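PDB 3FG2: putative rubredoxin reductase from Rhodopseudomonas palustris, which probably uses NADH to reduce a ferredoxin through its bound FAD, as the ferredoxin reductase of the CYP199A2 system. Local coordinates for residues A[209-214]-A[219-224]; A[167-172]-A[226-231]; A[133-138]-A[230-235]. All coordinates share one frame; numbering follows the deposited sequence.

Contact 1. Residues A[209-214]-A[219-224]; sequences EIAAEG and GVVLSD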
ATOM      1  N   GLU A 209      12.967 -22.500   5.475  1.00 25.83           N
ATOM      2  CA  GLU A 209      13.548 -22.504   6.812  1.00 26.61           C
ATOM      3  C   GLU A 209      14.552 -21.359   6.959  1.00 26.50           C
ATOM      4  O   GLU A 209      15.186 -20.956   5.986  1.00 27.05           O
ATOM      5  CB  GLU A 209      14.253 -23.851   7.055  1.00 24.60           C
ATOM      6  CG  GLU A 209      15.192 -23.897   8.252  1.00 30.39           C
ATOM      7  CD  GLU A 209      15.868 -25.266   8.431  1.00 33.79           C
ATOM      8  OE1 GLU A 209      16.458 -25.779   7.457  1.00 33.59           O
ATOM      9  OE2 GLU A 209      15.817 -25.829   9.548  1.00 36.23           O
ATOM     10  N   ILE A 210      14.672 -20.823   8.173  1.00 24.67           N
ATOM     11  CA  ILE A 210      15.633 -19.766   8.452  1.00 22.98           C
ATOM     12  C   ILE A 210      16.763 -20.424   9.232  1.00 25.23           C
ATOM     13  O   ILE A 210      16.582 -20.803  10.394  1.00 26.54           O
ATOM     14  CB  ILE A 210      15.045 -18.646   9.339  1.00 22.66           C
ATOM     15  CG1 ILE A 210      13.868 -17.969   8.627  1.00 19.07           C
ATOM     16  CG2 ILE A 210      16.154 -17.650   9.711  1.00 16.40           C
ATOM     17  CD1 ILE A 210      14.177 -17.502   7.216  1.00 18.80           C
ATOM     18  N   ALA A 211      17.918 -20.573   8.592  1.00 25.97           N
ATOM     19  CA  ALA A 211      19.069 -21.194   9.235  1.00 26.88           C
ATOM     20  C   ALA A 211      19.619 -20.303  10.344  1.00 28.81           C
ATOM     21  O   ALA A 211      19.893 -19.114  10.140  1.00 27.12           O
ATOM     22  CB  ALA A 211      20.161 -21.482   8.202  1.00 26.27           C
ATOM     23  N   ALA A 212      19.776 -20.881  11.527  1.00 30.13           N
ATOM     24  CA  ALA A 212      20.297 -20.121  12.641  1.00 32.95           C
ATOM     25  C   ALA A 212      21.350 -20.900  13.411  1.00 35.16           C
ATOM     26  O   ALA A 212      21.469 -22.121  13.293  1.00 33.80           O
ATOM     27  CB  ALA A 212      19.171 -19.714  13.568  1.00 30.79           C
ATOM     28  N   GLU A 213      22.119 -20.156  14.193  1.00 37.52           N
ATOM     29  CA  GLU A 213      23.171 -20.702  15.028  1.00 39.56           C
ATOM     30  C   GLU A 213      22.874 -20.048  16.368  1.00 40.11           C
ATOM     31  O   GLU A 213      22.973 -18.829  16.513  1.00 39.85           O
ATOM     32  CB  GLU A 213      24.528 -20.279  14.472  1.00 41.76           C
ATOM     33  CG  GLU A 213      25.709 -20.773  15.255  1.00 44.25           C
ATOM     34  CD  GLU A 213      26.250 -19.728  16.196  1.00 43.98           C
ATOM     35  OE1 GLU A 213      26.576 -18.613  15.732  1.00 44.48           O
ATOM     36  OE2 GLU A 213      26.353 -20.031  17.398  1.00 45.91           O
ATOM     37  N   GLY A 214      22.488 -20.861  17.343  1.00 41.42           N
ATOM     38  CA  GLY A 214      22.114 -20.314  18.632  1.00 43.40           C
ATOM     39  C   GLY A 214      20.751 -19.717  18.332  1.00 44.86           C
ATOM     40  O   GLY A 214      19.773 -20.446  18.125  1.00 46.58           O
ATOM     41  N   GLY A 219      21.292 -17.666   7.639  1.00 23.61           N
ATOM     42  CA  GLY A 219      20.944 -17.867   6.246  1.00 23.68           C
ATOM     43  C   GLY A 219      19.490 -18.224   6.028  1.00 23.35           C
ATOM     44  O   GLY A 219      18.747 -18.480   6.978  1.00 25.67           O
ATOM     45  N   VAL A 220      19.077 -18.228   4.768  1.00 22.41           N
ATOM     46  CA  VAL A 220      17.703 -18.574   4.424  1.00 22.08           C
ATOM     47  C   VAL A 220      17.711 -19.800   3.513  1.00 20.71           C
ATOM     48  O   VAL A 220      18.317 -19.792   2.440  1.00 21.37           O
ATOM     49  CB  VAL A 220      16.981 -17.396   3.713  1.00 19.62           C
ATOM     50  CG1 VAL A 220      15.573 -17.818   3.299  1.00 15.18           C
ATOM     51  CG2 VAL A 220      16.906 -16.201   4.652  1.00 18.25           C
ATOM     52  N   VAL A 221      17.054 -20.862   3.962  1.00 19.68           N
ATOM     53  CA  VAL A 221      16.994 -22.091   3.185  1.00 19.97           C
ATOM     54  C   VAL A 221      15.850 -21.989   2.176  1.00 19.78           C
ATOM     55  O   VAL A 221      14.742 -21.563   2.513  1.00 20.83           O
ATOM     56  CB  VAL A 221      16.781 -23.314   4.101  1.00 18.69           C
ATOM     57  CG1 VAL A 221      16.976 -24.599   3.306  1.00 17.33           C
ATOM     58  CG2 VAL A 221      17.754 -23.262   5.272  1.00 17.59           C
ATOM     59  N   LEU A 222      16.121 -22.390   0.941  1.00 18.83           N
ATOM     60  CA  LEU A 222      15.124 -22.310  -0.122  1.00 18.45           C
ATOM     61  C   LEU A 222      14.529 -23.656  -0.511  1.00 20.42           C
ATOM     62  O   LEU A 222      15.056 -24.720  -0.159  1.00 18.92           O
ATOM     63  CB  LEU A 222      15.748 -21.655  -1.356  1.00 16.09           C
ATOM     64  CG  LEU A 222      16.376 -20.273  -1.137  1.00 14.58           C
ATOM     65  CD1 LEU A 222      17.126 -19.848  -2.388  1.00 14.26           C
ATOM     66  CD2 LEU A 222      15.291 -19.260  -0.778  1.00 13.54           C
ATOM     67  N   SER A 223      13.430 -23.594  -1.259  1.00 21.13           N
ATOM     68  CA  SER A 223      12.733 -24.791  -1.724  1.00 21.28           C
ATOM     69  C   SER A 223      13.538 -25.613  -2.730  1.00 20.59           C
ATOM     70  O   SER A 223      13.101 -26.691  -3.143  1.00 20.54           O
ATOM     71  CB  SER A 223      11.380 -24.409  -2.332  1.00 20.69           C
ATOM     72  OG  SER A 223      11.531 -23.334  -3.239  1.00 23.39           O
ATOM     73  N   ASP A 224      14.698 -25.115  -3.151  1.00 19.26           N
ATOM     74  CA  ASP A 224      15.501 -25.908  -4.071  1.00 21.15           C
ATOM     75  C   ASP A 224      16.579 -26.640  -3.274  1.00 22.36           C
ATOM     76  O   ASP A 224      17.454 -27.300  -3.841  1.00 21.72           O
ATOM     77  CB  ASP A 224      16.121 -25.039  -5.172  1.00 21.10           C
ATOM     78  CG  ASP A 224      17.026 -23.960  -4.633  1.00 22.21           C
ATOM     79  OD1 ASP A 224      17.566 -23.192  -5.458  1.00 22.05           O
ATOM     80  OD2 ASP A 224      17.192 -23.876  -3.396  1.00 23.14           O
TER
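E209 holds CG anti to its backbone N (chi1 166°). V221 holds CG1 anti to its backbone N (chi1 -170°), which leaves CG2 beside the N. These two torsions lay the glutamate chain alongside the valine. The pair belongs to an antiparallel beta hairpin made of strands 207-213 and 216-222. Strand 227-229 extends it to a three-stranded sheet beside the nucleotide-binding fold.

E209 and V221 are a hydrogen-bonded pair. V221 N donates to E209 O at 2.8 Å, and the N-H...O angle is 155°. On the outer face the extended glutamate runs beside the valine, and E209 OE1 comes to 3.6 Å from V221 CG2. This face is partly exposed, and T227 of the third strand adjoins V221 there.

I210 and V220 form the next, non-hydrogen-bonded pair. Their side chains point the same way, to the buried face. I210 CD1 meets V220 CG2 at 4.0 Å. V115 and V217 also touch I210, while C230 touches V220, so this face is apolar.

A211 and G219 close the register. Both of their bonds are weak: A211 N to G219 O at 2.8 Å and G219 N to A211 O at 3.2 Å. The backbone angles of G219 would press a side chain against the preceding carbonyl oxygen, which glycine avoids. A211 CB stands on the same face as V221 and lies 4.2 Å from V221 CG2. A211 CB also lies 3.5 Å from G219 O.

Contact 2. Residues A[167-172]-A[226-231]; sequences EVDVVE and NTLPCD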
ATOM      1  N   GLU A 167      25.194  -6.573   1.670  1.00 31.60           N
ATOM      2  CA  GLU A 167      25.108  -7.544   0.598  1.00 32.65           C
ATOM      3  C   GLU A 167      23.611  -7.819   0.522  1.00 29.90           C
ATOM      4  O   GLU A 167      22.960  -7.966   1.558  1.00 29.33           O
ATOM      5  CB  GLU A 167      25.856  -8.807   0.994  1.00 36.79           C
ATOM      6  CG  GLU A 167      26.248  -9.649  -0.164  1.00 44.23           C
ATOM      7  CD  GLU A 167      27.745  -9.809  -0.244  1.00 49.43           C
ATOM      8  OE1 GLU A 167      28.449  -8.770  -0.277  1.00 49.39           O
ATOM      9  OE2 GLU A 167      28.207 -10.976  -0.271  1.00 52.60           O
ATOM     10  N   VAL A 168      23.061  -7.891  -0.684  1.00 26.51           N
ATOM     11  CA  VAL A 168      21.630  -8.105  -0.818  1.00 24.46           C
ATOM     12  C   VAL A 168      21.207  -9.221  -1.757  1.00 24.15           C
ATOM     13  O   VAL A 168      21.618  -9.265  -2.915  1.00 25.61           O
ATOM     14  CB  VAL A 168      20.928  -6.817  -1.297  1.00 24.40           C
ATOM     15  CG1 VAL A 168      19.422  -7.031  -1.353  1.00 22.76           C
ATOM     16  CG2 VAL A 168      21.270  -5.671  -0.378  1.00 23.34           C
ATOM     17  N   ASP A 169      20.367 -10.115  -1.243  1.00 23.46           N
ATOM     18  CA  ASP A 169      19.820 -11.220  -2.021  1.00 22.64           C
ATOM     19  C   ASP A 169      18.302 -11.157  -1.914  1.00 22.31           C
ATOM     20  O   ASP A 169      17.747 -11.094  -0.813  1.00 22.26           O
ATOM     21  CB  ASP A 169      20.321 -12.572  -1.506  1.00 22.55           C
ATOM     22  CG  ASP A 169      21.711 -12.903  -2.009  1.00 23.78           C
ATOM     23  OD1 ASP A 169      22.705 -12.453  -1.404  1.00 27.16           O
ATOM     24  OD2 ASP A 169      21.810 -13.603  -3.027  1.00 23.49           O
ATOM     25  N   VAL A 170      17.636 -11.159  -3.063  1.00 22.64           N
ATOM     26  CA  VAL A 170      16.180 -11.097  -3.114  1.00 19.99           C
ATOM     27  C   VAL A 170      15.577 -12.433  -3.535  1.00 20.54           C
ATOM     28  O   VAL A 170      15.883 -12.961  -4.604  1.00 21.77           O
ATOM     29  CB  VAL A 170      15.699 -10.003  -4.090  1.00 19.04           C
ATOM     30  CG1 VAL A 170      14.183 -10.057  -4.217  1.00 17.55           C
ATOM     31  CG2 VAL A 170      16.141  -8.632  -3.594  1.00 15.51           C
ATOM     32  N   VAL A 171      14.715 -12.966  -2.679  1.00 19.58           N
ATOM     33  CA  VAL A 171      14.050 -14.240  -2.912  1.00 19.44           C
ATOM     34  C   VAL A 171      12.584 -14.056  -3.316  1.00 18.64           C
ATOM     35  O   VAL A 171      11.773 -13.563  -2.531  1.00 16.92           O
ATOM     36  CB  VAL A 171      14.112 -15.114  -1.636  1.00 19.88           C
ATOM     37  CG1 VAL A 171      13.221 -16.343  -1.788  1.00 18.35           C
ATOM     38  CG2 VAL A 171      15.553 -15.520  -1.365  1.00 16.47           C
ATOM     39  N   GLU A 172      12.261 -14.452  -4.545  1.00 19.66           N
ATOM     40  CA  GLU A 172      10.898 -14.360  -5.074  1.00 19.97           C
ATOM     41  C   GLU A 172      10.447 -15.713  -5.628  1.00 19.65           C
ATOM     42  O   GLU A 172      11.200 -16.383  -6.340  1.00 19.64           O
ATOM     43  CB  GLU A 172      10.813 -13.311  -6.187  1.00 18.70           C
ATOM     44  CG  GLU A 172       9.466 -13.300  -6.903  1.00 19.93           C
ATOM     45  CD  GLU A 172       8.297 -13.038  -5.959  1.00 22.70           C
ATOM     46  OE1 GLU A 172       7.178 -13.525  -6.242  1.00 23.07           O
ATOM     47  OE2 GLU A 172       8.488 -12.340  -4.940  1.00 22.09           O
ATOM     48  N   ASN A 226      18.961 -25.351  -1.492  1.00 25.25           N
ATOM     49  CA  ASN A 226      20.119 -24.497  -1.257  1.00 25.08           C
ATOM     50  C   ASN A 226      19.865 -23.499  -0.135  1.00 24.67           C
ATOM     51  O   ASN A 226      18.725 -23.210   0.214  1.00 23.99           O
ATOM     52  CB  ASN A 226      20.478 -23.765  -2.548  1.00 28.36           C
ATOM     53  CG  ASN A 226      21.619 -22.781  -2.369  1.00 33.67           C
ATOM     54  OD1 ASN A 226      22.669 -23.118  -1.811  1.00 36.30           O
ATOM     55  ND2 ASN A 226      21.424 -21.556  -2.858  1.00 35.13           N
ATOM     56  N   THR A 227      20.940 -22.984   0.443  1.00 24.43           N
ATOM     57  CA  THR A 227      20.823 -22.018   1.522  1.00 23.08           C
ATOM     58  C   THR A 227      21.591 -20.758   1.184  1.00 22.62           C
ATOM     59  O   THR A 227      22.727 -20.830   0.726  1.00 22.98           O
ATOM     60  CB  THR A 227      21.387 -22.577   2.837  1.00 22.56           C
ATOM     61  OG1 THR A 227      20.555 -23.648   3.302  1.00 25.15           O
ATOM     62  CG2 THR A 227      21.449 -21.481   3.895  1.00 21.20           C
ATOM     63  N   LEU A 228      20.962 -19.605   1.396  1.00 20.53           N
ATOM     64  CA  LEU A 228      21.620 -18.331   1.141  1.00 20.73           C
ATOM     65  C   LEU A 228      22.073 -17.767   2.481  1.00 21.29           C
ATOM     66  O   LEU A 228      21.256 -17.458   3.343  1.00 21.29           O
ATOM     67  CB  LEU A 228      20.663 -17.346   0.470  1.00 20.32           C
ATOM     68  CG  LEU A 228      20.164 -17.683  -0.932  1.00 21.25           C
ATOM     69  CD1 LEU A 228      19.344 -16.515  -1.461  1.00 19.55           C
ATOM     70  CD2 LEU A 228      21.354 -17.955  -1.853  1.00 22.37           C
ATOM     71  N   PRO A 229      23.388 -17.636   2.682  1.00 23.61           N
ATOM     72  CA  PRO A 229      23.880 -17.099   3.957  1.00 23.80           C
ATOM     73  C   PRO A 229      23.458 -15.644   4.133  1.00 25.39           C
ATOM     74  O   PRO A 229      23.293 -14.913   3.151  1.00 24.06           O
ATOM     75  CB  PRO A 229      25.388 -17.257   3.839  1.00 24.86           C
ATOM     76  CG  PRO A 229      25.626 -17.078   2.351  1.00 25.59           C
ATOM     77  CD  PRO A 229      24.492 -17.872   1.733  1.00 23.17           C
ATOM     78  N   CYS A 230      23.263 -15.240   5.384  1.00 24.74           N
ATOM     79  CA  CYS A 230      22.855 -13.878   5.686  1.00 26.13           C
ATOM     80  C   CYS A 230      22.765 -13.684   7.195  1.00 26.52           C
ATOM     81  O   CYS A 230      22.608 -14.651   7.937  1.00 28.40           O
ATOM     82  CB  CYS A 230      21.495 -13.584   5.046  1.00 25.18           C
ATOM     83  SG  CYS A 230      20.110 -14.545   5.709  1.00 25.84           S
ATOM     84  N   ASP A 231      22.881 -12.444   7.656  1.00 25.72           N
ATOM     85  CA  ASP A 231      22.773 -12.183   9.088  1.00 25.97           C
ATOM     86  C   ASP A 231      21.541 -11.340   9.370  1.00 25.20           C
ATOM     87  O   ASP A 231      21.289 -10.960  10.508  1.00 26.60           O
ATOM     88  CB  ASP A 231      24.033 -11.494   9.628  1.00 25.97           C
ATOM     89  CG  ASP A 231      24.324 -10.178   8.945  1.00 28.57           C
ATOM     90  OD1 ASP A 231      25.364  -9.574   9.266  1.00 30.71           O
ATOM     91  OD2 ASP A 231      23.522  -9.739   8.094  1.00 30.55           O
TER
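L228 overlaps V171 and D169 with a single methyl, CD1. Its CG lies beside the backbone N (chi1 -65°), and the next torsion is extended. CD1 is thereby carried forward to the strand opposite. L228 CD1 comes to 3.9 Å from V171 CG2. The valine and leucine side chains run past each other in opposite directions, and only the methyls V171 CG2 and L228 CD1 meet closely.

D169 approaches the same methyl from the next inward-facing position of its strand. D169 CB lies 4.1 Å from L228 CD1, and the two side chains are set at a slant. D169 OD2 is also 4.1 Å from L228 CD1, which is simple packing. OD2 has its polar partner in H202 NE2, on the edge strand 200-202. H202 also touches L228, so the leucine packs beside this hydrogen-bonded pair.

The contact joins two sheets. Strand 167-171 lies inside the five-stranded parallel sheet of a Rossmann-type domain, between strands 144-148 and 200-202. Strand 227-229 is one of the two outer strands of the three-stranded antiparallel sheet. The nearest CA atoms, those of D169 and L228, are 8.0 Å apart. The gap is therefore spanned by side chains, and the two backbones do not pair. L222 of the neighbouring antiparallel strand touches both V171 and L228 and widens the apolar layer. This placement fits the pyridine nucleotide-disulphide oxidoreductase family, where an antiparallel meander packs on the NAD-binding sheet.

All three touching residues are buried. The aspartate presents its CB to the leucine while its OD2 is bonded to H202. The interface can thus hold a carboxylate within an apolar layer, and its cohesion across the two strands rests on van der Waals contact.

Contact 3. Residues A[133-138]-A[230-235]; sequences EVLRQR and CDLVVV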
ATOM      1  N   GLU A 133      12.028   2.055  11.808  1.00 26.00           N
ATOM      2  CA  GLU A 133      13.078   2.593  12.667  1.00 27.48           C
ATOM      3  C   GLU A 133      14.070   1.534  13.150  1.00 28.41           C
ATOM      4  O   GLU A 133      15.276   1.797  13.209  1.00 28.08           O
ATOM      5  CB  GLU A 133      12.470   3.317  13.873  1.00 27.12           C
ATOM      6  CG  GLU A 133      13.508   3.896  14.820  1.00 26.06           C
ATOM      7  CD  GLU A 133      14.478   4.836  14.130  1.00 26.07           C
ATOM      8  OE1 GLU A 133      15.519   5.152  14.736  1.00 28.22           O
ATOM      9  OE2 GLU A 133      14.211   5.263  12.987  1.00 25.58           O
ATOM     10  N   VAL A 134      13.581   0.345  13.497  1.00 29.48           N
ATOM     11  CA  VAL A 134      14.486  -0.708  13.958  1.00 31.57           C
ATOM     12  C   VAL A 134      15.385  -1.157  12.808  1.00 30.91           C
ATOM     13  O   VAL A 134      16.580  -1.391  12.986  1.00 33.25           O
ATOM     14  CB  VAL A 134      13.723  -1.941  14.501  1.00 32.18           C
ATOM     15  CG1 VAL A 134      12.634  -1.502  15.464  1.00 35.10           C
ATOM     16  CG2 VAL A 134      13.141  -2.739  13.363  1.00 36.20           C
ATOM     17  N   LEU A 135      14.807  -1.263  11.619  1.00 31.48           N
ATOM     18  CA  LEU A 135      15.561  -1.682  10.449  1.00 31.61           C
ATOM     19  C   LEU A 135      16.633  -0.636  10.140  1.00 30.71           C
ATOM     20  O   LEU A 135      17.765  -0.973   9.792  1.00 29.95           O
ATOM     21  CB  LEU A 135      14.609  -1.859   9.266  1.00 30.60           C
ATOM     22  CG  LEU A 135      15.142  -2.564   8.017  1.00 31.99           C
ATOM     23  CD1 LEU A 135      15.917  -3.828   8.396  1.00 30.37           C
ATOM     24  CD2 LEU A 135      13.961  -2.908   7.121  1.00 32.88           C
ATOM     25  N   ARG A 136      16.272   0.634  10.292  1.00 30.30           N
ATOM     26  CA  ARG A 136      17.198   1.732  10.043  1.00 30.53           C
ATOM     27  C   ARG A 136      18.415   1.627  10.967  1.00 30.92           C
ATOM     28  O   ARG A 136      19.550   1.849  10.547  1.00 29.34           O
ATOM     29  CB  ARG A 136      16.489   3.072  10.277  1.00 32.19           C
ATOM     30  CG  ARG A 136      17.304   4.307   9.873  1.00 32.64           C
ATOM     31  CD  ARG A 136      16.560   5.584  10.238  1.00 32.47           C
ATOM     32  NE  ARG A 136      16.551   5.814  11.679  1.00 32.95           N
ATOM     33  CZ  ARG A 136      17.565   6.346  12.359  1.00 34.64           C
ATOM     34  NH1 ARG A 136      18.674   6.715  11.729  1.00 33.57           N
ATOM     35  NH2 ARG A 136      17.474   6.507  13.672  1.00 34.17           N
ATOM     36  N   GLN A 137      18.165   1.286  12.228  1.00 31.33           N
ATOM     37  CA  GLN A 137      19.230   1.149  13.216  1.00 32.72           C
ATOM     38  C   GLN A 137      19.981  -0.181  13.113  1.00 33.82           C
ATOM     39  O   GLN A 137      21.144  -0.267  13.509  1.00 33.51           O
ATOM     40  CB  GLN A 137      18.660   1.273  14.632  1.00 31.97           C
ATOM     41  CG  GLN A 137      18.059   2.616  14.957  1.00 36.33           C
ATOM     42  CD  GLN A 137      17.536   2.683  16.378  1.00 39.58           C
ATOM     43  OE1 GLN A 137      18.242   2.336  17.327  1.00 42.27           O
ATOM     44  NE2 GLN A 137      16.296   3.140  16.537  1.00 42.07           N
ATOM     45  N   ARG A 138      19.316  -1.208  12.583  1.00 33.73           N
ATOM     46  CA  ARG A 138      19.911  -2.538  12.464  1.00 33.80           C
ATOM     47  C   ARG A 138      20.881  -2.732  11.297  1.00 34.43           C
ATOM     48  O   ARG A 138      21.872  -3.452  11.431  1.00 32.31           O
ATOM     49  CB  ARG A 138      18.802  -3.592  12.370  1.00 35.06           C
ATOM     50  CG  ARG A 138      19.277  -5.046  12.437  1.00 33.27           C
ATOM     51  CD  ARG A 138      19.638  -5.444  13.858  1.00 32.51           C
ATOM     52  NE  ARG A 138      18.544  -5.178  14.789  1.00 33.45           N
ATOM     53  CZ  ARG A 138      17.520  -5.996  15.030  1.00 34.03           C
ATOM     54  NH1 ARG A 138      17.427  -7.167  14.410  1.00 33.56           N
ATOM     55  NH2 ARG A 138      16.580  -5.634  15.895  1.00 30.29           N
ATOM     56  N   CYS A 230      23.263 -15.240   5.384  1.00 24.74           N
ATOM     57  CA  CYS A 230      22.855 -13.878   5.686  1.00 26.13           C
ATOM     58  C   CYS A 230      22.765 -13.684   7.195  1.00 26.52           C
ATOM     59  O   CYS A 230      22.608 -14.651   7.937  1.00 28.40           O
ATOM     60  CB  CYS A 230      21.495 -13.584   5.046  1.00 25.18           C
ATOM     61  SG  CYS A 230      20.110 -14.545   5.709  1.00 25.84           S
ATOM     62  N   ASP A 231      22.881 -12.444   7.656  1.00 25.72           N
ATOM     63  CA  ASP A 231      22.773 -12.183   9.088  1.00 25.97           C
ATOM     64  C   ASP A 231      21.541 -11.340   9.370  1.00 25.20           C
ATOM     65  O   ASP A 231      21.289 -10.960  10.508  1.00 26.60           O
ATOM     66  CB  ASP A 231      24.033 -11.494   9.628  1.00 25.97           C
ATOM     67  CG  ASP A 231      24.324 -10.178   8.945  1.00 28.57           C
ATOM     68  OD1 ASP A 231      25.364  -9.574   9.266  1.00 30.71           O
ATOM     69  OD2 ASP A 231      23.522  -9.739   8.094  1.00 30.55           O
ATOM     70  N   LEU A 232      20.768 -11.069   8.320  1.00 24.38           N
ATOM     71  CA  LEU A 232      19.544 -10.290   8.438  1.00 24.30           C
ATOM     72  C   LEU A 232      18.511 -10.697   7.377  1.00 24.33           C
ATOM     73  O   LEU A 232      18.848 -10.911   6.207  1.00 24.41           O
ATOM     74  CB  LEU A 232      19.857  -8.794   8.308  1.00 25.10           C
ATOM     75  CG  LEU A 232      18.699  -7.794   8.432  1.00 24.91           C
ATOM     76  CD1 LEU A 232      18.077  -7.874   9.815  1.00 23.77           C
ATOM     77  CD2 LEU A 232      19.216  -6.389   8.176  1.00 25.92           C
ATOM     78  N   VAL A 233      17.253 -10.803   7.795  1.00 22.45           N
ATOM     79  CA  VAL A 233      16.174 -11.162   6.884  1.00 21.55           C
ATOM     80  C   VAL A 233      15.035 -10.148   6.961  1.00 22.45           C
ATOM     81  O   VAL A 233      14.586  -9.774   8.049  1.00 21.80           O
ATOM     82  CB  VAL A 233      15.583 -12.559   7.211  1.00 21.88           C
ATOM     83  CG1 VAL A 233      14.464 -12.904   6.211  1.00 17.82           C
ATOM     84  CG2 VAL A 233      16.681 -13.617   7.171  1.00 21.32           C
ATOM     85  N   VAL A 234      14.578  -9.702   5.797  1.00 22.06           N
ATOM     86  CA  VAL A 234      13.462  -8.768   5.720  1.00 23.23           C
ATOM     87  C   VAL A 234      12.394  -9.487   4.900  1.00 23.45           C
ATOM     88  O   VAL A 234      12.634  -9.878   3.758  1.00 24.19           O
ATOM     89  CB  VAL A 234      13.877  -7.454   5.021  1.00 23.41           C
ATOM     90  CG1 VAL A 234      12.672  -6.539   4.866  1.00 24.79           C
ATOM     91  CG2 VAL A 234      14.961  -6.758   5.840  1.00 23.20           C
ATOM     92  N   VAL A 235      11.221  -9.691   5.483  1.00 24.11           N
ATOM     93  CA  VAL A 235      10.183 -10.401   4.754  1.00 25.81           C
ATOM     94  C   VAL A 235       8.989  -9.541   4.388  1.00 26.36           C
ATOM     95  O   VAL A 235       8.481  -8.759   5.195  1.00 25.93           O
ATOM     96  CB  VAL A 235       9.698 -11.674   5.523  1.00 26.94           C
ATOM     97  CG1 VAL A 235      10.507 -11.865   6.790  1.00 26.77           C
ATOM     98  CG2 VAL A 235       8.218 -11.590   5.830  1.00 27.00           C
TER
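E133 OE1 is gripped by two donors one turn along helix 129-138, whose other flank carries L135 and R138 against strand 232-235. R136 NH2 reaches E133 OE1 at 2.6 Å, on the syn lone pair of that oxygen. Q137 NE2 comes to the anti side of E133 OE1 at 2.8 Å, tilted out of the carboxylate plane. R136 NE binds E133 OE2 at 2.7 Å, nearly straight at 173°. The arginine thus holds the carboxylate side-on with two nitrogens. Y49 OH also bonds OE2.

The flank facing the sheet is apolar. L135 has CG anti to the backbone N (chi1 -168°), which turns the end of the side chain to the strand. There L135 CD1 meets V234 CG2 at 4.0 Å and L232 CD2 at 4.2 Å. The leucine and V234 cross at about a right angle.

This is helix-on-sheet packing in a Rossmann-type domain. Strand 232-235 lies between strands 123-124 and 144-148 of the parallel sheet. Helix segment 133-138 runs roughly antiparallel to strand 232-235, at 152° between their N-to-C directions. L124 fills in beside L135, R138 and L232. The bound FAD is about 9 Å from the side chain of L135.

R138 contributes its aliphatic part, with CG 4.0 Å from L232 CD1. Bends at chi2 and chi3 turn its guanidinium group aside, and NH1 forms a salt bridge with D122.

Contacts 2 and 3 are buried, whereas contact 1 has one buried face and one partly exposed face. Contact 1 alone is held by backbone pairing between its segments; the other two rely on side chains meeting across a layer. Contacts 1 and 2 share the antiparallel sheet: V220 N is probably bonded to L228 O, and L222 CD2 packs on V171 CG1. Contacts 2 and 3 both reach the parallel sheet and share C230 and D231, where the chain passes from one sheet to the other. From contact 1, V220 CG2 touches V233 CG2 of contact 3. V233 thus faces the antiparallel sheet, while L232 and V234 meet the helix.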